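Local coordinates for protein extracellular ligand-binding receptor (Desulfitobacterium hafniense, PDB 4Q6B) that binds leucine and probably serves as the substrate-binding component of an ABC transporter that takes up amino acids, at residues L30-Q35 and R276-P281; Q268-A273 and Y285-Y290. All blocks are in the same frame, centred on the assembly; numbering follows the deposited sequence.

Interaction 1 (L30-Q35 and R276-P281)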
loop_
_atom_site.group_PDB
_atom_site.type_symbol
_atom_site.label_atom_id
_atom_site.label_comp_id
_atom_site.label_asym_id
_atom_site.label_seq_id
_atom_site.Cartn_x
_atom_site.Cartn_y
_atom_site.Cartn_z
ATOM N N LEU A 30 9.968 -10.425 3.738
ATOM C CA LEU A 30 11.253 -9.844 4.164
ATOM C C LEU A 30 12.300 -10.931 4.288
ATOM O O LEU A 30 13.441 -10.763 3.798
ATOM C CB LEU A 30 11.167 -9.126 5.524
ATOM C CG LEU A 30 10.148 -7.997 5.681
ATOM C CD1 LEU A 30 10.059 -7.592 7.138
ATOM C CD2 LEU A 30 10.599 -6.778 4.828
ATOM N N GLU A 31 11.966 -12.036 4.953
ATOM C CA GLU A 31 12.961 -13.083 5.225
ATOM C C GLU A 31 13.441 -13.769 3.935
ATOM O O GLU A 31 14.628 -14.019 3.756
ATOM C CB GLU A 31 12.404 -14.099 6.245
ATOM C CG GLU A 31 13.291 -15.321 6.517
ATOM C CD GLU A 31 12.622 -16.391 7.387
ATOM O OE1 GLU A 31 11.763 -17.171 6.880
ATOM O OE2 GLU A 31 12.973 -16.452 8.584
ATOM N N LEU A 32 12.521 -14.009 3.017
ATOM C CA LEU A 32 12.897 -14.542 1.705
ATOM C C LEU A 32 13.880 -13.612 0.970
ATOM O O LEU A 32 14.798 -14.092 0.317
ATOM C CB LEU A 32 11.641 -14.779 0.855
ATOM C CG LEU A 32 11.837 -15.650 -0.384
ATOM C CD1 LEU A 32 12.123 -17.138 -0.088
ATOM C CD2 LEU A 32 10.631 -15.566 -1.322
ATOM N N ALA A 33 13.685 -12.300 1.048
ATOM C CA ALA A 33 14.612 -11.367 0.354
ATOM C C ALA A 33 15.994 -11.325 0.981
ATOM O O ALA A 33 16.997 -11.279 0.284
ATOM C CB ALA A 33 14.014 -9.989 0.331
ATOM N N VAL A 34 16.020 -11.296 2.307
ATOM C CA VAL A 34 17.285 -11.297 3.004
ATOM C C VAL A 34 18.065 -12.568 2.665
ATOM O O VAL A 34 19.301 -12.532 2.456
ATOM C CB VAL A 34 17.034 -11.220 4.504
ATOM C CG1 VAL A 34 18.348 -11.435 5.245
ATOM C CG2 VAL A 34 16.453 -9.853 4.844
ATOM N N GLN A 35 17.367 -13.706 2.588
ATOM C CA GLN A 35 18.022 -14.989 2.281
ATOM C C GLN A 35 18.600 -14.940 0.871
ATOM O O GLN A 35 19.715 -15.419 0.603
ATOM C CB GLN A 35 17.034 -16.181 2.306
ATOM C CG GLN A 35 16.322 -16.500 3.620
ATOM C CD GLN A 35 17.195 -17.180 4.673
ATOM O OE1 GLN A 35 16.725 -17.455 5.789
ATOM N NE2 GLN A 35 18.463 -17.458 4.330
ATOM N N ARG A 276 7.469 -22.373 -2.245
ATOM C CA ARG A 276 8.317 -23.477 -1.804
ATOM C C ARG A 276 8.793 -23.346 -0.361
ATOM O O ARG A 276 8.844 -24.339 0.383
ATOM C CB ARG A 276 9.522 -23.628 -2.741
ATOM C CG ARG A 276 10.559 -24.606 -2.227
ATOM C CD ARG A 276 11.337 -25.221 -3.373
ATOM N NE ARG A 276 12.584 -24.510 -3.654
ATOM C CZ ARG A 276 13.791 -24.958 -3.307
ATOM N NH1 ARG A 276 13.910 -26.114 -2.659
ATOM N NH2 ARG A 276 14.881 -24.256 -3.605
ATOM N N GLU A 277 9.150 -22.133 0.032
ATOM C CA GLU A 277 9.648 -21.911 1.387
ATOM C C GLU A 277 8.523 -21.879 2.438
ATOM O O GLU A 277 8.705 -22.408 3.557
ATOM C CB GLU A 277 10.461 -20.606 1.426
ATOM C CG GLU A 277 11.061 -20.298 2.799
ATOM C CD GLU A 277 12.086 -21.342 3.269
ATOM O OE1 GLU A 277 12.867 -21.858 2.429
ATOM O OE2 GLU A 277 12.116 -21.647 4.486
ATOM N N TYR A 278 7.367 -21.308 2.086
ATOM C CA TYR A 278 6.327 -20.997 3.101
ATOM C C TYR A 278 5.033 -21.779 2.922
ATOM O O TYR A 278 4.213 -21.832 3.839
ATOM C CB TYR A 278 6.049 -19.484 3.225
ATOM C CG TYR A 278 7.306 -18.731 3.547
ATOM C CD1 TYR A 278 7.945 -18.909 4.775
ATOM C CD2 TYR A 278 7.890 -17.883 2.612
ATOM C CE1 TYR A 278 9.120 -18.257 5.087
ATOM C CE2 TYR A 278 9.079 -17.214 2.918
ATOM C CZ TYR A 278 9.679 -17.416 4.141
ATOM O OH TYR A 278 10.859 -16.760 4.454
ATOM N N GLY A 279 4.848 -22.413 1.767
ATOM C CA GLY A 279 3.769 -23.379 1.651
ATOM C C GLY A 279 2.412 -22.725 1.472
ATOM O O GLY A 279 1.384 -23.359 1.693
ATOM N N GLN A 280 2.413 -21.475 1.020
ATOM C CA GLN A 280 1.175 -20.780 0.677
ATOM C C GLN A 280 1.533 -19.614 -0.251
ATOM O O GLN A 280 2.711 -19.233 -0.351
ATOM C CB GLN A 280 0.473 -20.297 1.949
ATOM C CG GLN A 280 1.346 -19.462 2.808
ATOM C CD GLN A 280 0.804 -19.247 4.230
ATOM O OE1 GLN A 280 -0.371 -18.918 4.424
ATOM N NE2 GLN A 280 1.678 -19.409 5.229
ATOM N N PRO A 281 0.535 -19.053 -0.952
ATOM C CA PRO A 281 0.812 -17.972 -1.899
ATOM C C PRO A 281 1.264 -16.694 -1.180
ATOM O O PRO A 281 0.803 -16.453 -0.065
ATOM C CB PRO A 281 -0.561 -17.698 -2.508
ATOM C CG PRO A 281 -1.356 -18.914 -2.253
ATOM C CD PRO A 281 -0.903 -19.368 -0.913
#

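Interaction 2 (Q268-A273 and Y285-Y290). With LEU (leucine), chain B.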
loop_
_atom_site.group_PDB
_atom_site.type_symbol
_atom_site.label_atom_id
_atom_site.label_comp_id
_atom_site.label_asym_id
_atom_site.label_seq_id
_atom_site.Cartn_x
_atom_site.Cartn_y
_atom_site.Cartn_z
ATOM N N GLN A 268 7.450 -14.299 -11.286
ATOM C CA GLN A 268 7.273 -15.748 -11.170
ATOM C C GLN A 268 8.374 -16.414 -10.355
ATOM O O GLN A 268 8.087 -17.384 -9.652
ATOM C CB GLN A 268 7.134 -16.443 -12.552
ATOM C CG GLN A 268 5.860 -15.957 -13.281
ATOM C CD GLN A 268 4.615 -16.160 -12.419
ATOM O OE1 GLN A 268 4.378 -17.266 -11.886
ATOM N NE2 GLN A 268 3.771 -15.136 -12.368
ATOM N N ASP A 269 9.619 -15.910 -10.409
ATOM C CA ASP A 269 10.663 -16.506 -9.570
ATOM C C ASP A 269 10.308 -16.344 -8.080
ATOM O O ASP A 269 10.463 -17.294 -7.265
ATOM C CB ASP A 269 12.013 -15.864 -9.892
ATOM C CG ASP A 269 13.117 -16.360 -9.012
ATOM O OD1 ASP A 269 13.482 -17.533 -9.129
ATOM O OD2 ASP A 269 13.611 -15.569 -8.170
ATOM N N PHE A 270 9.828 -15.153 -7.734
ATOM C CA PHE A 270 9.414 -14.857 -6.366
ATOM C C PHE A 270 8.239 -15.733 -5.923
ATOM O O PHE A 270 8.255 -16.305 -4.793
ATOM C CB PHE A 270 9.054 -13.381 -6.274
ATOM C CG PHE A 270 8.285 -13.009 -5.035
ATOM C CD1 PHE A 270 8.937 -12.920 -3.834
ATOM C CD2 PHE A 270 6.895 -12.784 -5.090
ATOM C CE1 PHE A 270 8.225 -12.560 -2.662
ATOM C CE2 PHE A 270 6.175 -12.394 -3.909
ATOM C CZ PHE A 270 6.857 -12.307 -2.700
ATOM N N VAL A 271 7.211 -15.827 -6.763
ATOM C CA VAL A 271 6.007 -16.591 -6.384
ATOM C C VAL A 271 6.381 -18.058 -6.098
ATOM O O VAL A 271 5.925 -18.651 -5.098
ATOM C CB VAL A 271 4.906 -16.464 -7.473
ATOM C CG1 VAL A 271 3.905 -17.602 -7.362
ATOM C CG2 VAL A 271 4.220 -15.108 -7.351
ATOM N N GLU A 272 7.199 -18.655 -6.977
ATOM C CA GLU A 272 7.631 -20.034 -6.794
ATOM C C GLU A 272 8.499 -20.214 -5.543
ATOM O O GLU A 272 8.295 -21.161 -4.763
ATOM C CB GLU A 272 8.401 -20.531 -8.015
ATOM C CG GLU A 272 8.877 -21.976 -7.874
ATOM C CD GLU A 272 7.736 -22.983 -7.712
ATOM O OE1 GLU A 272 6.574 -22.656 -8.066
ATOM O OE2 GLU A 272 8.010 -24.112 -7.233
ATOM N N ALA A 273 9.469 -19.318 -5.362
ATOM C CA ALA A 273 10.349 -19.376 -4.191
ATOM C C ALA A 273 9.533 -19.221 -2.913
ATOM O O ALA A 273 9.760 -19.952 -1.932
ATOM C CB ALA A 273 11.425 -18.285 -4.269
ATOM N N TYR A 285 1.553 -7.653 0.600
ATOM C CA TYR A 285 2.534 -7.142 1.580
ATOM C C TYR A 285 3.851 -7.923 1.620
ATOM O O TYR A 285 4.938 -7.312 1.769
ATOM C CB TYR A 285 1.897 -7.100 2.987
ATOM C CG TYR A 285 0.651 -6.246 2.962
ATOM C CD1 TYR A 285 0.729 -4.879 2.786
ATOM C CD2 TYR A 285 -0.607 -6.851 2.979
ATOM C CE1 TYR A 285 -0.443 -4.095 2.718
ATOM C CE2 TYR A 285 -1.759 -6.098 2.905
ATOM C CZ TYR A 285 -1.674 -4.722 2.773
ATOM O OH TYR A 285 -2.852 -3.995 2.694
ATOM N N ALA A 286 3.762 -9.259 1.441
ATOM C CA ALA A 286 4.984 -10.070 1.310
ATOM C C ALA A 286 5.773 -9.563 0.108
ATOM O O ALA A 286 7.009 -9.451 0.167
ATOM C CB ALA A 286 4.651 -11.509 1.065
ATOM N N ALA A 287 5.052 -9.283 -0.981
ATOM C CA ALA A 287 5.706 -8.792 -2.214
ATOM C C ALA A 287 6.338 -7.397 -2.061
ATOM O O ALA A 287 7.463 -7.161 -2.514
ATOM C CB ALA A 287 4.693 -8.818 -3.399
ATOM N N ALA A 288 5.621 -6.478 -1.433
ATOM C CA ALA A 288 6.139 -5.128 -1.156
ATOM C C ALA A 288 7.343 -5.168 -0.200
ATOM O O ALA A 288 8.336 -4.457 -0.401
ATOM C CB ALA A 288 5.010 -4.254 -0.601
ATOM N N GLY A 289 7.259 -6.003 0.836
ATOM C CA GLY A 289 8.408 -6.210 1.733
ATOM C C GLY A 289 9.620 -6.775 1.012
ATOM O O GLY A 289 10.770 -6.341 1.240
ATOM N N TYR A 290 9.401 -7.774 0.154
ATOM C CA TYR A 290 10.469 -8.385 -0.606
ATOM C C TYR A 290 11.127 -7.327 -1.508
ATOM O O TYR A 290 12.374 -7.160 -1.495
ATOM C CB TYR A 290 9.911 -9.598 -1.396
ATOM C CG TYR A 290 10.968 -10.356 -2.184
ATOM C CD1 TYR A 290 11.356 -9.945 -3.460
ATOM C CD2 TYR A 290 11.565 -11.487 -1.654
ATOM C CE1 TYR A 290 12.308 -10.668 -4.199
ATOM C CE2 TYR A 290 12.527 -12.196 -2.350
ATOM C CZ TYR A 290 12.906 -11.782 -3.631
ATOM O OH TYR A 290 13.860 -12.507 -4.317
HETATM N N LEU B . -2.761 1.944 3.233
HETATM C CA LEU B . -3.025 2.022 4.674
HETATM C C LEU B . -2.481 3.319 5.250
HETATM O O LEU B . -2.675 3.618 6.421
HETATM C CB LEU B . -2.386 0.822 5.373
HETATM C CG LEU B . -3.195 -0.372 4.855
HETATM C CD1 LEU B . -2.290 -1.475 4.391
HETATM C CD2 LEU B . -4.233 -0.889 5.843
HETATM O OXT LEU B . -1.868 4.095 4.503
#

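Interaction 1 (L30-Q35 and R276-P281)
Tyr278 OH donates a hydrogen bond to Glu31 OE1, 2.6 Å long, and so ties the end of helix 265-278 to the outer side of helix 26-39. Both helices belong to the lobe of this two-lobed periplasmic-binding-protein fold that is built around a five-stranded parallel sheet. The acceptor oxygen uses its anti lone pair, the one away from OE2. Carboxylate and phenol ring lie nearly coplanar, their planes 16° apart, and OE1 sits at the ring edge, 3.4 Å from Tyr278 CE1. Glu31 reaches this place as an extended chain, with CG anti to the backbone N (chi1 174°). On the other edge of the phenol, Leu32 CB approaches Tyr278 CE2 at 4.1 Å. Leu32 CD1 then runs past the stem of Glu277, 4.1 Å from its CB.

Further out, the ring of Phe274 meets that of Tyr278 obliquely, while Leu30 and Val34 carry helix 26-39 on Leu50 of strand 47-54. Immediately after Tyr278 the chain leaves helical geometry at Gly279, whose positive phi favours glycine. A second carboxylate stands close: Glu277 OE2 is 5.1 Å from Glu31 OE1, and the two like charges would probably disfavour each other somewhat. Glu277, bent at chi2, places its CG over one face of the Tyr278 ring, 3.4 Å above the plane and offset toward the rim.

Interaction 2 (Q268-A273 and Y285-Y290)
Ala286 O accepts the backbone N-H of Tyr290 at 2.9 Å and is also approached by Phe270 CZ at 4.0 Å, so this carbonyl binds the backbone of Tyr290 and also touches the Phe270 ring. No hydrogen bond joins the two segments; the interface is mainly apolar and buried, and Phe270 carries it. Its chi1 of 165° swings CG away from the backbone N, carrying the phenyl group from helix 265-278 to helix 284-301. Its CZ comes within 3.7 Å of Ala287 CA, and CE2 lies 3.9 Å from Ala287 CB, an approach made easy by the small alanine side chains. Another part of the ring, CD1 and CE1, meets Tyr290: Phe270 CD1 stands over the centre of the phenol, 3.6 Å above its plane. The two rings are oblique, at 52°, with centroids 4.8 Å apart. An alanine in place of Tyr290 would remove the phenol that Phe270 leans on, and is likely to open a gap beside CD1 and CE1 and let the phenyl ring turn.

Toward the start of helix 284-301, Tyr285 faces the leucine pocket, where its OH is 3.1 Å from the ligand's CD1. The segment axes cross at 117° and approach no closer than 11.7 Å, a separation bridged by the Phe270 ring. Pro282 and Val324 also touch that ring, and helix 26-39 packs against the pair through Leu32, which meets Phe270 and Tyr290, and through Ala33 and Glu36 on Tyr290.

Interactions 1 and 2 both use helix 265-278, at successive places along it, and their centres lie 7 Å apart. Interaction 2 is buried, has no hydrogen bond between its segments and is mainly apolar, whereas interaction 1 lies at the surface and adds a charged acceptor to its packing. Helix 26-39 joins them: Ala33 CB meets Tyr290 CD2 at 3.5 Å, and Leu32 CD2 packs on Phe270 CD1 at 4.0 Å. Leu32 thus takes part at the outer contact and touches the inner aromatic pair as well. The three helices 26-39, 265-278 and 284-301 therefore form one packed group, with segment 285-290 nearer the bound leucine and the carboxylates of Glu31 and Glu277 at the surface.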